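Local coordinates for protein NAD-dependent aldehyde dehydrogenase (Sinorhizobium meliloti, PDB 3U4J) that probably oxidises aldehydes to carboxylic acids with NAD or NADP as hydride acceptor, as in other aldehyde dehydrogenases, and assembles as a tetramer, at residues A[23-28]-A[54-59]; A[86-91]-A[133-138]; A[343-348]-A[381-386]. All blocks are in the same frame, centred on the assembly; numbering follows the deposited sequence.

Contact 1: A[23-28]-A[54-59]; sequences YQMLVD and TWPEAS
The side chains of Tyr23 and Trp55 run side by side, with ring planes inclined at 47°. Tyr23 CD2 comes in the plane of the indole, at its edge, 3.6 Å from Trp55 CE3. The phenol's own edge receives Thr54 O, which lies in its plane 3.6 Å from Tyr23 CD2. That same oxygen accepts a hydrogen bond from Tyr23 N (2.8 Å). Trp55 NE1 is hydrogen-bonded to Glu198 O. Beyond the rings, Met25 (a selenomethionine) and Pro56 pass alongside one another, heading opposite ways, with Met25 CG 3.7 Å from Pro56 CG. A bend at chi3 (-82°) turns Met25 CE to Pro56 CB, also 3.7 Å away, while Met25 SE meets Ala58 CB. An alanine at Tyr23 would probably open a gap beside Trp55 CE3 and CZ3, though the backbone bond to Thr54 could remain. In the fold, 23-28 carries one strand of the 25-27/30-32 hairpin, and 54-59 runs from the end of strand 51-56, which pairs with strand 39-43, toward helix 60-75. The two segments thus meet where two small antiparallel sheets come together over helices. Helix 202-214 packs on Tyr23 through Ile205 and Arg206; helix 60-75 meets Met25 through Asp62 and Ala58 through Val63.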
loop_
_atom_site.group_PDB
_atom_site.type_symbol
_atom_site.label_atom_id
_atom_site.label_comp_id
_atom_site.label_asym_id
_atom_site.label_seq_id
_atom_site.Cartn_x
_atom_site.Cartn_y
_atom_site.Cartn_z
ATOM N N TYR A 23 -44.055 6.793 -1.453
ATOM C CA TYR A 23 -42.781 6.812 -2.168
ATOM C C TYR A 23 -42.854 5.994 -3.433
ATOM O O TYR A 23 -43.663 5.073 -3.532
ATOM C CB TYR A 23 -41.663 6.198 -1.326
ATOM C CG TYR A 23 -41.398 6.864 0.004
ATOM C CD1 TYR A 23 -40.392 7.826 0.141
ATOM C CD2 TYR A 23 -42.121 6.486 1.132
ATOM C CE1 TYR A 23 -40.141 8.439 1.388
ATOM C CE2 TYR A 23 -41.879 7.071 2.374
ATOM C CZ TYR A 23 -40.887 8.054 2.482
ATOM O OH TYR A 23 -40.675 8.616 3.696
ATOM N N GLN A 24 -41.979 6.316 -4.383
ATOM C CA GLN A 24 -41.865 5.556 -5.615
ATOM C C GLN A 24 -40.474 4.938 -5.776
ATOM O O GLN A 24 -39.471 5.466 -5.245
ATOM C CB GLN A 24 -42.175 6.458 -6.806
ATOM C CG GLN A 24 -43.676 6.829 -6.951
ATOM C CD GLN A 24 -43.900 7.672 -8.181
ATOM O OE1 GLN A 24 -43.403 8.806 -8.275
ATOM N NE2 GLN A 24 -44.606 7.113 -9.158
HETATM N N MSE A 25 -40.413 3.835 -6.521
HETATM C CA MSE A 25 -39.132 3.261 -6.919
HETATM C C MSE A 25 -38.392 4.245 -7.799
HETATM O O MSE A 25 -38.986 5.207 -8.299
HETATM C CB MSE A 25 -39.331 1.920 -7.623
HETATM C CG MSE A 25 -39.930 0.867 -6.692
HETATM SE SE MSE A 25 -39.947 -0.882 -7.599
HETATM C CE MSE A 25 -41.544 -0.727 -8.676
ATOM N N LEU A 26 -37.098 4.043 -7.975
ATOM C CA LEU A 26 -36.372 4.939 -8.849
ATOM C C LEU A 26 -35.514 4.107 -9.769
ATOM O O LEU A 26 -34.592 3.456 -9.336
ATOM C CB LEU A 26 -35.599 5.977 -8.021
ATOM C CG LEU A 26 -34.596 7.025 -8.551
ATOM C CD1 LEU A 26 -34.455 7.183 -10.026
ATOM C CD2 LEU A 26 -34.785 8.371 -7.813
ATOM N N VAL A 27 -35.847 4.132 -11.061
ATOM C CA VAL A 27 -35.205 3.300 -12.055
ATOM C C VAL A 27 -34.861 4.127 -13.287
ATOM O O VAL A 27 -35.733 4.789 -13.855
ATOM C CB VAL A 27 -36.146 2.122 -12.435
ATOM C CG1 VAL A 27 -35.556 1.278 -13.545
ATOM C CG2 VAL A 27 -36.422 1.247 -11.200
ATOM N N ASP A 28 -33.596 4.091 -13.689
ATOM C CA ASP A 28 -33.094 4.797 -14.876
ATOM C C ASP A 28 -33.429 6.276 -14.763
ATOM O O ASP A 28 -33.833 6.914 -15.742
ATOM C CB ASP A 28 -33.691 4.208 -16.182
ATOM C CG ASP A 28 -32.867 4.540 -17.395
ATOM O OD1 ASP A 28 -31.669 4.855 -17.226
ATOM O OD2 ASP A 28 -33.395 4.448 -18.541
ATOM N N THR A 54 -45.604 4.271 2.473
ATOM C CA THR A 54 -45.987 3.247 1.501
ATOM C C THR A 54 -45.150 3.333 0.250
ATOM O O THR A 54 -44.777 4.419 -0.196
ATOM C CB THR A 54 -47.556 3.147 1.190
ATOM O OG1 THR A 54 -47.843 3.242 -0.220
ATOM C CG2 THR A 54 -48.422 4.041 2.037
ATOM N N TRP A 55 -44.801 2.163 -0.273
ATOM C CA TRP A 55 -43.940 2.065 -1.431
ATOM C C TRP A 55 -44.392 0.890 -2.275
ATOM O O TRP A 55 -45.137 0.032 -1.777
ATOM C CB TRP A 55 -42.455 1.875 -1.008
ATOM C CG TRP A 55 -42.304 1.125 0.264
ATOM C CD1 TRP A 55 -42.387 -0.221 0.432
ATOM C CD2 TRP A 55 -42.090 1.680 1.557
ATOM N NE1 TRP A 55 -42.239 -0.547 1.741
ATOM C CE2 TRP A 55 -42.041 0.604 2.462
ATOM C CE3 TRP A 55 -41.933 2.985 2.040
ATOM C CZ2 TRP A 55 -41.837 0.780 3.823
ATOM C CZ3 TRP A 55 -41.710 3.167 3.405
ATOM C CH2 TRP A 55 -41.666 2.070 4.278
ATOM N N PRO A 56 -43.899 0.800 -3.521
ATOM C CA PRO A 56 -44.385 -0.251 -4.392
ATOM C C PRO A 56 -44.023 -1.640 -3.904
ATOM O O PRO A 56 -43.023 -1.832 -3.162
ATOM C CB PRO A 56 -43.678 0.031 -5.724
ATOM C CG PRO A 56 -43.448 1.502 -5.712
ATOM C CD PRO A 56 -43.059 1.763 -4.258
ATOM N N GLU A 57 -44.854 -2.597 -4.308
ATOM C CA GLU A 57 -44.541 -3.991 -4.125
ATOM C C GLU A 57 -44.035 -4.449 -5.476
ATOM O O GLU A 57 -44.844 -4.704 -6.374
ATOM C CB GLU A 57 -45.799 -4.770 -3.718
ATOM C CG GLU A 57 -45.565 -6.278 -3.645
ATOM C CD GLU A 57 -46.850 -7.098 -3.374
ATOM O OE1 GLU A 57 -47.961 -6.523 -3.199
ATOM O OE2 GLU A 57 -46.719 -8.339 -3.356
ATOM N N ALA A 58 -42.713 -4.542 -5.642
ATOM C CA ALA A 58 -42.166 -4.849 -6.964
ATOM C C ALA A 58 -42.438 -6.299 -7.362
ATOM O O ALA A 58 -42.387 -7.201 -6.527
ATOM C CB ALA A 58 -40.651 -4.556 -7.041
ATOM N N SER A 59 -42.721 -6.481 -8.647
ATOM C CA SER A 59 -42.768 -7.788 -9.277
ATOM C C SER A 59 -41.345 -8.140 -9.731
ATOM O O SER A 59 -40.477 -7.252 -9.825
ATOM C CB SER A 59 -43.681 -7.708 -10.518
ATOM O OG SER A 59 -42.948 -7.105 -11.577
#

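Contact 2: A[86-91]-A[133-138]; sequences ERSRLM and YAAGQA
Ser88 OG donates a hydrogen bond to Ala135 O across 2.7 Å, a side-chain to backbone link that ties together two antiparallel helices of an all-helical part of the aldehyde dehydrogenase fold. The hydroxyl stands anti to its own backbone N, which directs it to this carbonyl. It approaches from above the carbonyl plane, 56° out of it. Ser88 CB follows closely, 3.2 Å from Ala135 O.

Helices 84-100 and 117-138 run in opposite directions here, at 168°, and their local axes approach to 8.1 Å. Such closeness fits small residues on both helices: the CA atoms of Ser88 and Ala135 are 4.5 Å apart, and Ala135 CB points at the partner helix, touching both Met91 CB and Ser88 O. The one long apolar side chain to cross the interface is Met91, a selenomethionine, which lies over three alanines. Its CB meets Ala135 CB and its SE faces Ala138 CB.

Helix 174-187 packs beside Met91 and Ala134 through Pro183. Beyond the pair, a second subunit is met: Arg89 forms a salt bridge with Asp129 of that neighbouring subunit, and Tyr133 packs on Arg139 of the same subunit. Within the interface, the bend of Met91 at chi3 (64°) places the methyl CE against the turn of the opposite helix, with Met91 CE 3.7 Å from Ala135 N and 3.8 Å from Ala134 CB.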
loop_
_atom_site.group_PDB
_atom_site.type_symbol
_atom_site.label_atom_id
_atom_site.label_comp_id
_atom_site.label_asym_id
_atom_site.label_seq_id
_atom_site.Cartn_x
_atom_site.Cartn_y
_atom_site.Cartn_z
ATOM N N GLU A 86 -14.336 13.180 -11.030
ATOM C CA GLU A 86 -15.704 13.485 -11.448
ATOM C C GLU A 86 -16.739 12.749 -10.594
ATOM O O GLU A 86 -17.756 13.316 -10.177
ATOM C CB GLU A 86 -15.885 13.183 -12.950
ATOM C CG GLU A 86 -15.158 14.208 -13.829
ATOM C CD GLU A 86 -15.209 13.875 -15.325
ATOM O OE1 GLU A 86 -15.672 14.734 -16.075
ATOM O OE2 GLU A 86 -14.792 12.772 -15.743
ATOM N N ARG A 87 -16.465 11.488 -10.313
ATOM C CA ARG A 87 -17.384 10.702 -9.490
ATOM C C ARG A 87 -17.389 11.247 -8.079
ATOM O O ARG A 87 -18.432 11.356 -7.473
ATOM C CB ARG A 87 -17.007 9.222 -9.496
ATOM C CG ARG A 87 -17.370 8.491 -10.822
ATOM C CD ARG A 87 -17.259 6.931 -10.678
ATOM N NE ARG A 87 -15.849 6.540 -10.583
ATOM C CZ ARG A 87 -15.055 6.303 -11.621
ATOM N NH1 ARG A 87 -15.538 6.385 -12.859
ATOM N NH2 ARG A 87 -13.770 6.012 -11.421
ATOM N N SER A 88 -16.200 11.601 -7.583
ATOM C CA SER A 88 -16.023 12.140 -6.235
ATOM C C SER A 88 -16.847 13.422 -6.016
ATOM O O SER A 88 -17.530 13.562 -4.998
ATOM C CB SER A 88 -14.518 12.382 -5.996
ATOM O OG SER A 88 -14.284 13.060 -4.778
ATOM N N ARG A 89 -16.747 14.364 -6.947
ATOM C CA ARG A 89 -17.508 15.620 -6.860
ATOM C C ARG A 89 -19.017 15.366 -6.737
ATOM O O ARG A 89 -19.688 16.014 -5.942
ATOM C CB ARG A 89 -17.212 16.538 -8.050
ATOM C CG ARG A 89 -15.755 17.062 -8.034
ATOM C CD ARG A 89 -15.343 17.942 -9.247
ATOM N NE ARG A 89 -13.871 18.053 -9.256
ATOM C CZ ARG A 89 -13.056 17.669 -10.241
ATOM N NH1 ARG A 89 -13.536 17.174 -11.387
ATOM N NH2 ARG A 89 -11.731 17.799 -10.080
ATOM N N LEU A 90 -19.543 14.425 -7.518
ATOM C CA LEU A 90 -20.961 14.115 -7.450
ATOM C C LEU A 90 -21.330 13.482 -6.109
ATOM O O LEU A 90 -22.376 13.787 -5.544
ATOM C CB LEU A 90 -21.351 13.224 -8.635
ATOM C CG LEU A 90 -21.214 14.008 -9.970
ATOM C CD1 LEU A 90 -21.183 13.088 -11.205
ATOM C CD2 LEU A 90 -22.330 15.082 -10.077
HETATM N N MSE A 91 -20.479 12.600 -5.613
HETATM C CA MSE A 91 -20.696 11.965 -4.302
HETATM C C MSE A 91 -20.597 12.961 -3.154
HETATM O O MSE A 91 -21.306 12.819 -2.153
HETATM C CB MSE A 91 -19.675 10.836 -4.090
HETATM C CG MSE A 91 -19.834 9.718 -5.105
HETATM SE SE MSE A 91 -18.319 8.505 -5.142
HETATM C CE MSE A 91 -18.469 7.768 -3.321
ATOM N N TYR A 133 -16.208 10.426 3.270
ATOM C CA TYR A 133 -15.006 9.593 3.305
ATOM C C TYR A 133 -14.812 8.847 1.980
ATOM O O TYR A 133 -13.703 8.809 1.418
ATOM C CB TYR A 133 -15.048 8.575 4.470
ATOM C CG TYR A 133 -13.874 7.613 4.369
ATOM C CD1 TYR A 133 -12.654 7.875 5.004
ATOM C CD2 TYR A 133 -13.974 6.449 3.602
ATOM C CE1 TYR A 133 -11.578 6.986 4.859
ATOM C CE2 TYR A 133 -12.895 5.575 3.448
ATOM C CZ TYR A 133 -11.718 5.854 4.072
ATOM O OH TYR A 133 -10.671 4.981 3.888
ATOM N N ALA A 134 -15.886 8.217 1.497
ATOM C CA ALA A 134 -15.812 7.389 0.271
ATOM C C ALA A 134 -15.539 8.255 -0.940
ATOM O O ALA A 134 -14.742 7.898 -1.813
ATOM C CB ALA A 134 -17.136 6.610 0.092
ATOM N N ALA A 135 -16.180 9.423 -0.979
ATOM C CA ALA A 135 -15.932 10.373 -2.082
ATOM C C ALA A 135 -14.468 10.780 -2.117
ATOM O O ALA A 135 -13.882 10.897 -3.187
ATOM C CB ALA A 135 -16.828 11.613 -1.944
ATOM N N GLY A 136 -13.881 11.025 -0.951
ATOM C CA GLY A 136 -12.448 11.406 -0.877
ATOM C C GLY A 136 -11.560 10.306 -1.438
ATOM O O GLY A 136 -10.651 10.578 -2.232
ATOM N N GLN A 137 -11.832 9.056 -1.046
ATOM C CA GLN A 137 -11.004 7.919 -1.446
ATOM C C GLN A 137 -11.214 7.474 -2.885
ATOM O O GLN A 137 -10.278 6.958 -3.494
ATOM C CB GLN A 137 -11.219 6.723 -0.494
ATOM C CG GLN A 137 -10.607 6.934 0.917
ATOM C CD GLN A 137 -9.134 7.322 0.816
ATOM O OE1 GLN A 137 -8.306 6.516 0.412
ATOM N NE2 GLN A 137 -8.814 8.578 1.144
ATOM N N ALA A 138 -12.423 7.675 -3.407
ATOM C CA ALA A 138 -12.803 7.204 -4.735
ATOM C C ALA A 138 -11.864 7.717 -5.818
ATOM O O ALA A 138 -11.563 6.990 -6.757
ATOM C CB ALA A 138 -14.283 7.577 -5.082
#

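Contact 3: A[343-348]-A[381-386]; sequences IGAMIS and GLYYAP
Leu382 directs its CB toward the 343-348 loop; chi1 (-51°) sets CG beside the backbone N, and chi2 (162°) carries Leu382 CD1 to 3.5 Å from Ser348 C. Its CB meanwhile sits against Met346 O. Met346, a selenomethionine, also carries CG beside its backbone N, but its chain bends twice, at chi2 and chi3, and CG and SE reach Tyr384 CB. The two side chains cross obliquely, Met346 CG 3.9 Å from Tyr384 CB and SE close behind. With CG anti to the backbone N (chi1 -157°) the Tyr384 ring heads away from the loop, and CB is the side-chain atom that touches Met346; its hydroxyl bonds His356 ND1. Tyr383 starts away from the loop, yet its ring returns: Gly344 O lies at the ring edge, 3.8 Å from Tyr383 CD1, and Ala345 CB meets Tyr383 CE1 obliquely. The phenol OH bonds Gly46 O.

Met346 N donates to Leu382 O (2.9 Å), while Ala345 CB presses on Leu382 O at 3.1 Å. Two residues along each segment, a water bridges the backbones, giving a hydrogen to Gly344 O and accepting one from Tyr384 N (2.8 Å). The loop leading into helix 349-364, N-capped by Ser348, thus lies on the start of strand 383-390, which belongs to a mixed sheet of the aldehyde dehydrogenase fold.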
loop_
_atom_site.group_PDB
_atom_site.type_symbol
_atom_site.label_atom_id
_atom_site.label_comp_id
_atom_site.label_asym_id
_atom_site.label_seq_id
_atom_site.Cartn_x
_atom_site.Cartn_y
_atom_site.Cartn_z
ATOM N N ILE A 343 -33.721 4.178 23.871
ATOM C CA ILE A 343 -34.024 2.856 23.349
ATOM C C ILE A 343 -35.455 2.892 22.800
ATOM O O ILE A 343 -36.366 3.315 23.489
ATOM C CB ILE A 343 -33.936 1.754 24.435
ATOM C CG1 ILE A 343 -32.569 1.740 25.124
ATOM C CG2 ILE A 343 -34.277 0.337 23.847
ATOM C CD1 ILE A 343 -32.573 0.971 26.417
ATOM N N GLY A 344 -35.634 2.468 21.551
ATOM C CA GLY A 344 -36.940 2.555 20.890
ATOM C C GLY A 344 -37.699 1.245 20.769
ATOM O O GLY A 344 -37.717 0.431 21.701
ATOM N N ALA A 345 -38.342 1.051 19.623
ATOM C CA ALA A 345 -39.354 0.007 19.482
ATOM C C ALA A 345 -38.773 -1.240 18.840
ATOM O O ALA A 345 -37.734 -1.165 18.167
ATOM C CB ALA A 345 -40.554 0.551 18.635
HETATM N N MSE A 346 -39.439 -2.378 19.046
HETATM C CA MSE A 346 -39.190 -3.588 18.264
HETATM C C MSE A 346 -39.731 -3.348 16.846
HETATM O O MSE A 346 -40.772 -2.694 16.682
HETATM C CB MSE A 346 -39.934 -4.807 18.855
HETATM C CG MSE A 346 -39.492 -5.296 20.232
HETATM SE SE MSE A 346 -37.654 -6.057 20.225
HETATM C CE MSE A 346 -36.750 -4.382 20.532
ATOM N N ILE A 347 -39.061 -3.902 15.837
ATOM C CA ILE A 347 -39.423 -3.627 14.439
ATOM C C ILE A 347 -40.842 -4.128 14.048
ATOM O O ILE A 347 -41.536 -3.489 13.233
ATOM C CB ILE A 347 -38.371 -4.199 13.464
ATOM C CG1 ILE A 347 -38.495 -3.541 12.080
ATOM C CG2 ILE A 347 -38.466 -5.740 13.371
ATOM C CD1 ILE A 347 -38.003 -2.103 12.023
ATOM N N SER A 348 -41.268 -5.258 14.626
ATOM C CA SER A 348 -42.549 -5.841 14.243
ATOM C C SER A 348 -43.112 -6.699 15.372
ATOM O O SER A 348 -42.402 -7.026 16.330
ATOM C CB SER A 348 -42.439 -6.667 12.959
ATOM O OG SER A 348 -41.754 -7.886 13.208
ATOM N N GLY A 381 -47.718 0.546 21.334
ATOM C CA GLY A 381 -46.802 0.163 20.256
ATOM C C GLY A 381 -46.010 -1.076 20.612
ATOM O O GLY A 381 -46.399 -1.842 21.508
ATOM N N LEU A 382 -44.893 -1.273 19.920
ATOM C CA LEU A 382 -44.079 -2.476 20.108
ATOM C C LEU A 382 -42.832 -2.166 20.937
ATOM O O LEU A 382 -41.855 -1.577 20.439
ATOM C CB LEU A 382 -43.714 -3.096 18.759
ATOM C CG LEU A 382 -44.864 -3.346 17.774
ATOM C CD1 LEU A 382 -44.387 -3.542 16.322
ATOM C CD2 LEU A 382 -45.723 -4.518 18.233
ATOM N N TYR A 383 -42.875 -2.528 22.213
ATOM C CA TYR A 383 -41.749 -2.256 23.095
ATOM C C TYR A 383 -41.425 -3.467 23.952
ATOM O O TYR A 383 -42.338 -4.103 24.513
ATOM C CB TYR A 383 -42.054 -1.066 23.992
ATOM C CG TYR A 383 -42.350 0.207 23.216
ATOM C CD1 TYR A 383 -41.316 0.976 22.691
ATOM C CD2 TYR A 383 -43.671 0.639 23.026
ATOM C CE1 TYR A 383 -41.591 2.163 21.979
ATOM C CE2 TYR A 383 -43.962 1.804 22.318
ATOM C CZ TYR A 383 -42.904 2.569 21.801
ATOM O OH TYR A 383 -43.166 3.717 21.110
ATOM N N TYR A 384 -40.130 -3.763 24.073
ATOM C CA TYR A 384 -39.675 -4.869 24.903
ATOM C C TYR A 384 -38.775 -4.323 26.003
ATOM O O TYR A 384 -37.926 -3.480 25.744
ATOM C CB TYR A 384 -38.983 -5.956 24.062
ATOM C CG TYR A 384 -39.028 -7.288 24.777
ATOM C CD1 TYR A 384 -40.104 -8.159 24.586
ATOM C CD2 TYR A 384 -38.054 -7.631 25.712
ATOM C CE1 TYR A 384 -40.201 -9.378 25.303
ATOM C CE2 TYR A 384 -38.123 -8.840 26.415
ATOM C CZ TYR A 384 -39.200 -9.699 26.204
ATOM O OH TYR A 384 -39.273 -10.872 26.893
ATOM N N ALA A 385 -38.981 -4.769 27.241
ATOM C CA ALA A 385 -38.226 -4.223 28.361
ATOM C C ALA A 385 -36.733 -4.591 28.288
ATOM O O ALA A 385 -36.397 -5.675 27.851
ATOM C CB ALA A 385 -38.807 -4.731 29.668
ATOM N N PRO A 386 -35.841 -3.680 28.716
ATOM C CA PRO A 386 -34.447 -4.065 28.875
ATOM C C PRO A 386 -34.341 -5.310 29.759
ATOM O O PRO A 386 -34.922 -5.352 30.870
ATOM C CB PRO A 386 -33.837 -2.859 29.582
ATOM C CG PRO A 386 -34.626 -1.720 29.084
ATOM C CD PRO A 386 -36.038 -2.242 28.991
HETATM O O HOH W 1 -38.231 -2.054 23.051
#

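All three contacts are largely buried, with no exposed residue touching, and lie about 20 Å from the centre of the chain, yet none touches another. Contacts 1 and 2 have centres about 27 Å apart and involve separate elements; contact 3 lies across the chain's centre from contact 2, about 37 Å between centres. Contact 1 joins strand ends by aromatic and proline surfaces, contact 2 joins two helices through small residues and a single hydroxyl, and contact 3 sets a loop on a strand with a water between. Each includes a selenomethionine lying on apolar neighbours. Neighbouring subunits lie beside contacts 2 and 3, whereas no other subunit touches contact 1.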